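Local coordinates for proto-oncogene vav (Homo sapiens, PDB 6NEW), which probably activates Rac-type GTPases as a guanine nucleotide exchange factor, with a RhoGEF domain accompanied by a PH domain and a zinc-binding C1 domain, at residues P249-E254 against K339-Q344; K275-C280 against D291-H296; H315-I320 against L330-R335. All blocks are in the same frame, centred on the assembly; numbering follows the deposited sequence. Where two conformers were deposited one is given.

Contact 1: P249-E254 against K339-Q344; sequences PKIDGE and KKWMEQ
Strand 249-254 and helix 339-344 run roughly antiparallel, 149° between their directions and 8.4 Å apart at closest approach, with Lys250 and Gln344 nearest, their CA atoms 6.0 Å apart. Ile251 does most of the touching from the strand. Its CG2 methyl sits over the six-membered ring of Trp341, 3.7 Å from the centroid, a CH-pi contact made on the indole face. With CG1 anti to the backbone N (chi1 -175°), that branch runs along the indole by CE2 and NE1, and its CD1 goes on to CG of Lys340 at 3.5 Å. The aliphatic CB and CG of Gln344 close on the same CG2 methyl. This is the C-terminal helix of a PH domain packed against the first strand, and Trp341 probably corresponds to the tryptophan that PH domains characteristically carry in this helix. The far end of the indole meets backbone: CZ2 lies 3.5 Å from N of Gly253, which approaches at the ring edge. Gly253 fits on two counts: the indole is close, and the residue's backbone conformation is one that only glycine adopts easily. A water accepts from NE1 of Trp341 at 3.0 Å and donates to O of Glu254, bridging indole and strand. An alanine in place of Trp341 would probably open a gap beneath Ile251 and leave that water without its indole mate. A classic beta bulge interrupts the pairing with strand 266-273, setting Lys250 and Ile251 together opposite Leu272. Asp252 points away from the helix, its OD2 hydrogen-bonded to Tyr269.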
loop_
_atom_site.group_PDB
_atom_site.type_symbol
_atom_site.label_atom_id
_atom_site.label_comp_id
_atom_site.label_asym_id
_atom_site.label_seq_id
_atom_site.Cartn_x
_atom_site.Cartn_y
_atom_site.Cartn_z
ATOM N N PRO A 249 -3.233 -7.217 -11.060
ATOM C CA PRO A 249 -3.150 -7.058 -12.526
ATOM C C PRO A 249 -1.738 -6.651 -12.930
ATOM O O PRO A 249 -1.063 -5.941 -12.190
ATOM C CB PRO A 249 -4.141 -5.926 -12.818
ATOM C CG PRO A 249 -5.079 -5.929 -11.674
ATOM C CD PRO A 249 -4.204 -6.263 -10.484
ATOM N N LYS A 250 -1.249 -7.226 -14.019
ATOM C CA LYS A 250 0.072 -6.952 -14.579
ATOM C C LYS A 250 -0.075 -6.065 -15.831
ATOM O O LYS A 250 0.632 -5.081 -15.971
ATOM C CB LYS A 250 0.786 -8.245 -15.003
ATOM C CG LYS A 250 0.856 -9.409 -14.014
ATOM C CD LYS A 250 1.689 -9.164 -12.796
ATOM C CE LYS A 250 3.134 -8.873 -13.043
ATOM N NZ LYS A 250 3.830 -8.646 -11.754
ATOM N N ILE A 251 -0.957 -6.434 -16.749
ATOM C CA ILE A 251 -1.099 -5.730 -18.017
ATOM C C ILE A 251 -2.349 -6.238 -18.676
ATOM O O ILE A 251 -2.777 -7.365 -18.420
ATOM C CB ILE A 251 0.185 -5.962 -18.882
ATOM C CG1 ILE A 251 0.186 -5.153 -20.194
ATOM C CG2 ILE A 251 0.464 -7.461 -19.137
ATOM C CD1 ILE A 251 1.568 -4.709 -20.615
ATOM N N ASP A 252 -2.983 -5.371 -19.451
ATOM C CA ASP A 252 -4.162 -5.751 -20.209
ATOM C C ASP A 252 -4.130 -5.091 -21.574
ATOM O O ASP A 252 -3.488 -4.047 -21.747
ATOM C CB ASP A 252 -5.462 -5.501 -19.432
ATOM C CG ASP A 252 -5.744 -4.048 -19.184
ATOM O OD1 ASP A 252 -5.163 -3.485 -18.228
ATOM O OD2 ASP A 252 -6.536 -3.464 -19.950
ATOM N N GLY A 253 -4.759 -5.736 -22.549
ATOM C CA GLY A 253 -4.728 -5.229 -23.909
ATOM C C GLY A 253 -5.091 -6.229 -24.977
ATOM O O GLY A 253 -5.401 -7.395 -24.701
ATOM N N GLU A 254 -5.078 -5.755 -26.210
ATOM C CA GLU A 254 -5.409 -6.571 -27.367
ATOM C C GLU A 254 -4.193 -7.328 -27.864
ATOM O O GLU A 254 -3.043 -6.873 -27.729
ATOM C CB GLU A 254 -6.061 -5.736 -28.495
ATOM C CG GLU A 254 -5.171 -4.631 -29.053
ATOM C CD GLU A 254 -5.596 -4.014 -30.374
ATOM O OE1 GLU A 254 -6.812 -3.787 -30.568
ATOM O OE2 GLU A 254 -4.706 -3.738 -31.211
ATOM N N LYS A 339 7.715 -7.186 -25.990
ATOM C CA LYS A 339 8.744 -7.070 -24.967
ATOM C C LYS A 339 8.122 -6.773 -23.597
ATOM O O LYS A 339 8.515 -7.391 -22.617
ATOM C CB LYS A 339 9.783 -5.991 -25.356
ATOM C CG LYS A 339 11.134 -6.134 -24.638
ATOM C CD LYS A 339 11.917 -4.823 -24.595
ATOM C CE LYS A 339 13.232 -4.983 -23.869
ATOM N NZ LYS A 339 13.805 -3.673 -23.467
ATOM N N LYS A 340 7.130 -5.847 -23.551
ATOM C CA LYS A 340 6.418 -5.442 -22.349
ATOM C C LYS A 340 5.551 -6.580 -21.760
ATOM O O LYS A 340 5.598 -6.789 -20.550
ATOM C CB LYS A 340 5.601 -4.159 -22.598
ATOM C CG LYS A 340 4.838 -3.629 -21.378
ATOM C CD LYS A 340 5.683 -2.906 -20.308
ATOM C CE LYS A 340 4.821 -2.698 -19.080
ATOM N NZ LYS A 340 5.166 -1.456 -18.347
ATOM N N TRP A 341 4.795 -7.305 -22.602
ATOM C CA TRP A 341 3.950 -8.408 -22.155
ATOM C C TRP A 341 4.781 -9.573 -21.592
ATOM O O TRP A 341 4.418 -10.151 -20.562
ATOM C CB TRP A 341 3.041 -8.895 -23.290
ATOM C CG TRP A 341 1.772 -8.125 -23.416
ATOM C CD1 TRP A 341 1.579 -6.971 -24.123
ATOM C CD2 TRP A 341 0.500 -8.469 -22.847
ATOM N NE1 TRP A 341 0.257 -6.592 -24.057
ATOM C CE2 TRP A 341 -0.432 -7.500 -23.289
ATOM C CE3 TRP A 341 0.055 -9.508 -22.017
ATOM C CZ2 TRP A 341 -1.784 -7.537 -22.919
ATOM C CZ3 TRP A 341 -1.283 -9.549 -21.653
ATOM C CH2 TRP A 341 -2.187 -8.568 -22.096
ATOM N N MET A 342 5.898 -9.892 -22.272
ATOM C CA MET A 342 6.862 -10.928 -21.925
ATOM C C MET A 342 7.437 -10.680 -20.541
ATOM O O MET A 342 7.508 -11.602 -19.726
ATOM C CB MET A 342 7.998 -10.914 -22.949
ATOM C CG MET A 342 9.063 -11.951 -22.675
ATOM S SD MET A 342 8.714 -13.407 -23.649
ATOM C CE MET A 342 9.265 -12.788 -25.202
ATOM N N GLU A 343 7.876 -9.438 -20.302
ATOM C CA GLU A 343 8.433 -8.970 -19.040
ATOM C C GLU A 343 7.360 -9.112 -17.914
ATOM O O GLU A 343 7.688 -9.540 -16.808
ATOM C CB GLU A 343 8.892 -7.523 -19.223
ATOM C CG GLU A 343 9.536 -6.842 -18.022
ATOM C CD GLU A 343 9.472 -5.327 -18.137
ATOM O OE1 GLU A 343 8.670 -4.706 -17.399
ATOM O OE2 GLU A 343 10.150 -4.772 -19.036
ATOM N N GLN A 344 6.085 -8.823 -18.227
ATOM C CA GLN A 344 4.993 -8.961 -17.268
ATOM C C GLN A 344 4.641 -10.426 -16.952
ATOM O O GLN A 344 4.261 -10.704 -15.813
ATOM C CB GLN A 344 3.763 -8.166 -17.702
ATOM C CG GLN A 344 3.996 -6.638 -17.738
ATOM C CD GLN A 344 4.291 -6.034 -16.406
ATOM O OE1 GLN A 344 3.570 -6.231 -15.431
ATOM N NE2 GLN A 344 5.372 -5.299 -16.327
HETATM O O HOH W 1 -1.668 -5.204 -25.969
#

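Contact 2: K275-C280 against D291-H296; sequences KALLIC and DFVNLH
Ile279 and Asp291 form a hydrogen-bonded antiparallel pair, gripped by two bonds: Ile279 N to Asp291 O at 2.8 Å and Asp291 N to Ile279 O at 3.0 Å. Both side chains rise from the same face of the sheet, one alongside the other. CG1 of Ile279 is anti to the carbonyl carbon (chi1 -59°), and CD1 reaches across to CG2 of Val293 at 3.7 Å while also touching CB of Asp291. Lys275, at the other end, uses both backbone and side chain: its O takes the N-H of Leu295 at 3.2 Å, the donor standing well above the carbonyl plane where strand 291-294 gives way to a 3-10 turn, while its CB and CG cross one of two modelled conformers of His296, CG 4.0 Å from CE1. Lys275 NZ is hydrogen-bonded to OH of Tyr387, in the C1 part of the chain. On the sheet face away from Ile279, Phe292 lies alongside Leu278, CE1 to CD1 at 3.8 Å, and its CZ reaches CB of Ala276 at 3.5 Å; Tyr246 adds a second ring there. The face with Leu277 and Val293 is turned inward, where Phe345 of the C-terminal helix packs on Leu277 and Leu295. The two strands are the third and fourth of the PH-domain fold, a beta hairpin closing its first, four-stranded sheet.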
loop_
_atom_site.group_PDB
_atom_site.type_symbol
_atom_site.label_atom_id
_atom_site.label_comp_id
_atom_site.label_asym_id
_atom_site.label_seq_id
_atom_site.Cartn_x
_atom_site.Cartn_y
_atom_site.Cartn_z
ATOM N N LYS A 275 -1.507 -14.782 -11.196
ATOM C CA LYS A 275 -1.837 -16.196 -11.274
ATOM C C LYS A 275 -2.715 -16.556 -12.499
ATOM O O LYS A 275 -3.116 -17.701 -12.650
ATOM C CB LYS A 275 -2.579 -16.576 -9.980
ATOM C CG LYS A 275 -1.783 -16.418 -8.689
ATOM C CD LYS A 275 -2.750 -16.567 -7.532
ATOM C CE LYS A 275 -2.097 -16.916 -6.233
ATOM N NZ LYS A 275 -3.110 -17.398 -5.265
ATOM N N ALA A 276 -3.086 -15.584 -13.340
ATOM C CA ALA A 276 -3.970 -15.934 -14.444
ATOM C C ALA A 276 -3.851 -15.049 -15.649
ATOM O O ALA A 276 -3.458 -13.886 -15.553
ATOM C CB ALA A 276 -5.421 -15.919 -13.976
ATOM N N LEU A 277 -4.243 -15.611 -16.792
ATOM C CA LEU A 277 -4.370 -14.909 -18.049
ATOM C C LEU A 277 -5.788 -15.194 -18.502
ATOM O O LEU A 277 -6.193 -16.353 -18.576
ATOM C CB LEU A 277 -3.336 -15.373 -19.094
ATOM C CG LEU A 277 -3.416 -14.646 -20.427
ATOM C CD1 LEU A 277 -2.762 -13.293 -20.354
ATOM C CD2 LEU A 277 -2.851 -15.476 -21.546
ATOM N N LEU A 278 -6.565 -14.126 -18.690
ATOM C CA LEU A 278 -7.960 -14.158 -19.118
ATOM C C LEU A 278 -7.971 -13.745 -20.568
ATOM O O LEU A 278 -7.540 -12.644 -20.900
ATOM C CB LEU A 278 -8.790 -13.166 -18.280
ATOM C CG LEU A 278 -9.272 -13.646 -16.905
ATOM C CD1 LEU A 278 -8.234 -13.399 -15.850
ATOM C CD2 LEU A 278 -10.509 -12.888 -16.496
ATOM N N ILE A 279 -8.349 -14.671 -21.443
ATOM C CA ILE A 279 -8.411 -14.428 -22.880
ATOM C C ILE A 279 -9.885 -14.211 -23.204
ATOM O O ILE A 279 -10.717 -15.117 -23.077
ATOM C CB ILE A 279 -7.728 -15.552 -23.719
ATOM C CG1 ILE A 279 -6.241 -15.708 -23.331
ATOM C CG2 ILE A 279 -7.867 -15.284 -25.225
ATOM C CD1 ILE A 279 -5.728 -17.139 -23.484
ATOM N N CYS A 280 -10.204 -12.969 -23.531
ATOM C CA CYS A 280 -11.558 -12.513 -23.814
ATOM C C CYS A 280 -11.704 -12.092 -25.254
ATOM O O CYS A 280 -10.726 -11.745 -25.916
ATOM C CB CYS A 280 -11.952 -11.366 -22.884
ATOM S SG CYS A 280 -11.695 -11.696 -21.129
ATOM N N ASP A 291 -11.104 -18.098 -22.716
ATOM C CA ASP A 291 -10.081 -18.994 -22.219
ATOM C C ASP A 291 -9.472 -18.498 -20.915
ATOM O O ASP A 291 -8.979 -17.371 -20.836
ATOM C CB ASP A 291 -8.997 -19.176 -23.297
ATOM C CG ASP A 291 -8.459 -20.590 -23.485
ATOM O OD1 ASP A 291 -8.349 -21.328 -22.474
ATOM O OD2 ASP A 291 -8.070 -20.928 -24.626
ATOM N N PHE A 292 -9.487 -19.364 -19.896
ATOM C CA PHE A 292 -8.872 -19.084 -18.608
ATOM C C PHE A 292 -7.593 -19.929 -18.451
ATOM O O PHE A 292 -7.657 -21.155 -18.375
ATOM C CB PHE A 292 -9.862 -19.303 -17.447
ATOM C CG PHE A 292 -9.371 -18.708 -16.150
ATOM C CD1 PHE A 292 -9.656 -17.386 -15.821
ATOM C CD2 PHE A 292 -8.605 -19.465 -15.261
ATOM C CE1 PHE A 292 -9.182 -16.829 -14.631
ATOM C CE2 PHE A 292 -8.151 -18.910 -14.062
ATOM C CZ PHE A 292 -8.439 -17.597 -13.763
ATOM N N VAL A 293 -6.444 -19.265 -18.412
ATOM C CA VAL A 293 -5.126 -19.898 -18.281
ATOM C C VAL A 293 -4.588 -19.706 -16.856
ATOM O O VAL A 293 -4.448 -18.564 -16.439
ATOM C CB VAL A 293 -4.131 -19.334 -19.356
ATOM C CG1 VAL A 293 -2.786 -20.036 -19.282
ATOM C CG2 VAL A 293 -4.706 -19.428 -20.775
ATOM N N ASN A 294 -4.354 -20.805 -16.086
ATOM C CA ASN A 294 -3.774 -20.741 -14.733
ATOM C C ASN A 294 -2.295 -20.737 -14.985
ATOM O O ASN A 294 -1.789 -21.682 -15.573
ATOM C CB ASN A 294 -4.143 -21.976 -13.879
ATOM C CG ASN A 294 -5.605 -22.103 -13.567
ATOM O OD1 ASN A 294 -6.110 -21.489 -12.627
ATOM N ND2 ASN A 294 -6.315 -22.913 -14.340
ATOM N N LEU A 295 -1.591 -19.693 -14.614
ATOM C CA LEU A 295 -0.157 -19.642 -14.906
ATOM C C LEU A 295 0.755 -20.555 -14.034
ATOM O O LEU A 295 1.960 -20.612 -14.312
ATOM C CB LEU A 295 0.348 -18.198 -14.892
ATOM C CG LEU A 295 -0.296 -17.292 -15.926
ATOM C CD1 LEU A 295 0.052 -15.868 -15.641
ATOM C CD2 LEU A 295 0.096 -17.707 -17.388
ATOM N N HIS A 296 0.180 -21.272 -13.028
ATOM C CA HIS A 296 0.888 -22.204 -12.132
ATOM C C HIS A 296 1.561 -23.372 -12.935
ATOM O O HIS A 296 2.529 -23.965 -12.465
ATOM C CB HIS A 296 -0.051 -22.759 -11.019
ATOM C CG HIS A 296 -0.468 -21.792 -9.929
ATOM N ND1 HIS A 296 -1.710 -21.170 -9.939
ATOM C CD2 HIS A 296 0.150 -21.480 -8.765
ATOM C CE1 HIS A 296 -1.776 -20.463 -8.817
ATOM N NE2 HIS A 296 -0.673 -20.600 -8.092
#

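Contact 3: H315-I320 against L330-R335; sequences HMFLLI and LFFKTR
Phe317 and Phe332 sit diagonally across the two strands with ring planes 20° apart, but offset so much that little of one ring lies over the other: the centroids are 5.4 Å apart and the rings meet at one corner, CE2 of Phe317 3.3 Å from CE2 of Phe332. Phe317 CG takes the crowded position between backbone N and carbonyl carbon (chi1 63°), laying one ring face over CB of Leu330, with CE1 3.7 Å from its CD2 methyl. On the other side of the sheet Met316 lies alongside Phe331, its CB over the ring face, 4.1 Å from the centroid, and its sulfur oblique to the ring in a Met-aromatic contact. These strands are the last hairpin of the PH domain, leading through the N-cap Thr334 into the C-terminal helix. His315 meets that turn ring first. The Thr334-Arg335 peptide lies over one imidazole face, N of Arg335 3.5 Å above its centre, while ND1 gives a weak hydrogen bond to Lys333 O and NE2 is hydrogen-bonded to OD1 of Asn310. Backbone hydrogen bonds join Phe332 N to His315 O at 2.8 Å and Leu330 N to Phe317 O at 3.0 Å.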
loop_
_atom_site.group_PDB
_atom_site.type_symbol
_atom_site.label_atom_id
_atom_site.label_comp_id
_atom_site.label_asym_id
_atom_site.label_seq_id
_atom_site.Cartn_x
_atom_site.Cartn_y
_atom_site.Cartn_z
ATOM N N HIS A 315 5.148 -9.973 -34.006
ATOM C CA HIS A 315 5.892 -10.107 -32.769
ATOM C C HIS A 315 5.243 -11.105 -31.818
ATOM O O HIS A 315 4.173 -10.846 -31.261
ATOM C CB HIS A 315 6.104 -8.733 -32.149
ATOM C CG HIS A 315 6.612 -7.744 -33.141
ATOM N ND1 HIS A 315 5.746 -6.928 -33.850
ATOM C CD2 HIS A 315 7.874 -7.526 -33.569
ATOM C CE1 HIS A 315 6.512 -6.204 -34.645
ATOM N NE2 HIS A 315 7.800 -6.539 -34.522
ATOM N N MET A 316 5.897 -12.266 -31.668
ATOM C CA MET A 316 5.395 -13.355 -30.857
ATOM C C MET A 316 6.357 -13.916 -29.790
ATOM O O MET A 316 7.570 -13.786 -29.875
ATOM C CB MET A 316 4.910 -14.503 -31.774
ATOM C CG MET A 316 5.007 -15.863 -31.103
ATOM S SD MET A 316 4.666 -17.381 -31.990
ATOM C CE MET A 316 5.797 -17.230 -33.398
ATOM N N PHE A 317 5.754 -14.565 -28.791
ATOM C CA PHE A 317 6.318 -15.408 -27.763
ATOM C C PHE A 317 5.293 -16.498 -27.544
ATOM O O PHE A 317 4.118 -16.335 -27.911
ATOM C CB PHE A 317 6.721 -14.681 -26.484
ATOM C CG PHE A 317 5.680 -13.987 -25.647
ATOM C CD1 PHE A 317 4.955 -14.687 -24.681
ATOM C CD2 PHE A 317 5.509 -12.607 -25.729
ATOM C CE1 PHE A 317 4.025 -14.028 -23.865
ATOM C CE2 PHE A 317 4.596 -11.947 -24.902
ATOM C CZ PHE A 317 3.843 -12.663 -23.995
ATOM N N LEU A 318 5.757 -17.634 -27.012
ATOM C CA LEU A 318 4.959 -18.823 -26.729
ATOM C C LEU A 318 4.619 -18.903 -25.258
ATOM O O LEU A 318 5.409 -18.501 -24.411
ATOM C CB LEU A 318 5.727 -20.098 -27.149
ATOM C CG LEU A 318 6.376 -20.102 -28.550
ATOM C CD1 LEU A 318 7.508 -21.138 -28.622
ATOM C CD2 LEU A 318 5.336 -20.359 -29.634
ATOM N N LEU A 319 3.433 -19.420 -24.968
ATOM C CA LEU A 319 2.906 -19.635 -23.630
ATOM C C LEU A 319 2.507 -21.110 -23.624
ATOM O O LEU A 319 1.510 -21.494 -24.233
ATOM C CB LEU A 319 1.723 -18.675 -23.345
ATOM C CG LEU A 319 0.988 -18.858 -21.992
ATOM C CD1 LEU A 319 1.885 -18.508 -20.814
ATOM C CD2 LEU A 319 -0.250 -18.009 -21.934
ATOM N N ILE A 320 3.371 -21.946 -23.055
ATOM C CA ILE A 320 3.219 -23.404 -23.120
ATOM C C ILE A 320 2.941 -24.070 -21.792
ATOM O O ILE A 320 3.625 -23.771 -20.829
ATOM C CB ILE A 320 4.508 -24.017 -23.795
ATOM C CG1 ILE A 320 4.718 -23.496 -25.240
ATOM C CG2 ILE A 320 4.487 -25.567 -23.779
ATOM C CD1 ILE A 320 6.172 -23.550 -25.677
ATOM N N LEU A 330 1.342 -15.984 -28.959
ATOM C CA LEU A 330 0.800 -14.685 -28.625
ATOM C C LEU A 330 1.423 -13.652 -29.514
ATOM O O LEU A 330 2.644 -13.459 -29.481
ATOM C CB LEU A 330 1.041 -14.388 -27.112
ATOM C CG LEU A 330 -0.032 -14.809 -26.069
ATOM C CD1 LEU A 330 -0.488 -16.221 -26.241
ATOM C CD2 LEU A 330 0.506 -14.691 -24.677
ATOM N N PHE A 331 0.582 -12.988 -30.326
ATOM C CA PHE A 331 1.057 -11.976 -31.280
ATOM C C PHE A 331 0.649 -10.575 -30.864
ATOM O O PHE A 331 -0.532 -10.317 -30.615
ATOM C CB PHE A 331 0.575 -12.264 -32.713
ATOM C CG PHE A 331 1.014 -13.584 -33.290
ATOM C CD1 PHE A 331 0.266 -14.742 -33.072
ATOM C CD2 PHE A 331 2.135 -13.661 -34.115
ATOM C CE1 PHE A 331 0.666 -15.960 -33.620
ATOM C CE2 PHE A 331 2.535 -14.878 -34.668
ATOM C CZ PHE A 331 1.809 -16.022 -34.407
ATOM N N PHE A 332 1.635 -9.685 -30.808
ATOM C CA PHE A 332 1.464 -8.282 -30.451
ATOM C C PHE A 332 1.721 -7.402 -31.690
ATOM O O PHE A 332 2.460 -7.826 -32.594
ATOM C CB PHE A 332 2.355 -7.915 -29.244
ATOM C CG PHE A 332 1.956 -8.780 -28.075
ATOM C CD1 PHE A 332 0.835 -8.471 -27.314
ATOM C CD2 PHE A 332 2.620 -9.982 -27.816
ATOM C CE1 PHE A 332 0.409 -9.324 -26.303
ATOM C CE2 PHE A 332 2.171 -10.841 -26.829
ATOM C CZ PHE A 332 1.089 -10.494 -26.054
ATOM N N LYS A 333 1.059 -6.227 -31.759
ATOM C CA LYS A 333 1.177 -5.330 -32.907
ATOM C C LYS A 333 2.600 -4.817 -33.097
ATOM O O LYS A 333 3.078 -4.817 -34.227
ATOM C CB LYS A 333 0.148 -4.190 -32.872
ATOM C CG LYS A 333 -0.305 -3.783 -34.268
ATOM C CD LYS A 333 -1.218 -2.578 -34.269
ATOM C CE LYS A 333 -1.861 -2.432 -35.628
ATOM N NZ LYS A 333 -2.180 -1.016 -35.947
ATOM N N THR A 334 3.298 -4.476 -32.002
ATOM C CA THR A 334 4.679 -3.984 -32.036
ATOM C C THR A 334 5.644 -4.854 -31.229
ATOM O O THR A 334 5.217 -5.726 -30.465
ATOM C CB THR A 334 4.765 -2.536 -31.533
ATOM O OG1 THR A 334 4.445 -2.481 -30.141
ATOM C CG2 THR A 334 3.898 -1.574 -32.333
ATOM N N ARG A 335 6.957 -4.579 -31.394
ATOM C CA ARG A 335 8.064 -5.237 -30.707
ATOM C C ARG A 335 8.081 -4.775 -29.244
ATOM O O ARG A 335 8.361 -5.582 -28.363
ATOM C CB ARG A 335 9.398 -4.889 -31.413
ATOM C CG ARG A 335 10.681 -5.350 -30.723
ATOM C CD ARG A 335 11.083 -6.758 -31.112
ATOM N NE ARG A 335 12.340 -7.142 -30.467
ATOM C CZ ARG A 335 13.553 -6.943 -30.980
ATOM N NH1 ARG A 335 13.694 -6.363 -32.169
ATOM N NH2 ARG A 335 14.633 -7.324 -30.311
#

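Overall arrangement
All three contacts belong to the PH domain and meet through their inward side chains. Contact 3 is buried and largely aromatic; contacts 1 and 2 are only partly buried, with polar groups such as Asp252, Asp291 and His296 at their more open rims. Contacts 2 and 3 are antiparallel hairpins held by backbone hydrogen bonds, whereas contact 1 sets a helix on a strand and relies on side-chain packing and a bridging water. Helix 335-352 follows directly from strand 327-332, so contact 3 leads into contact 1: Phe332 stacks on Trp341, and Met342 CE lies 3.4 Å from Phe317 CB. Leu319 reaches back from contact 3 to Leu277 and Leu295 of contact 2, while Trp341 also touches Leu277.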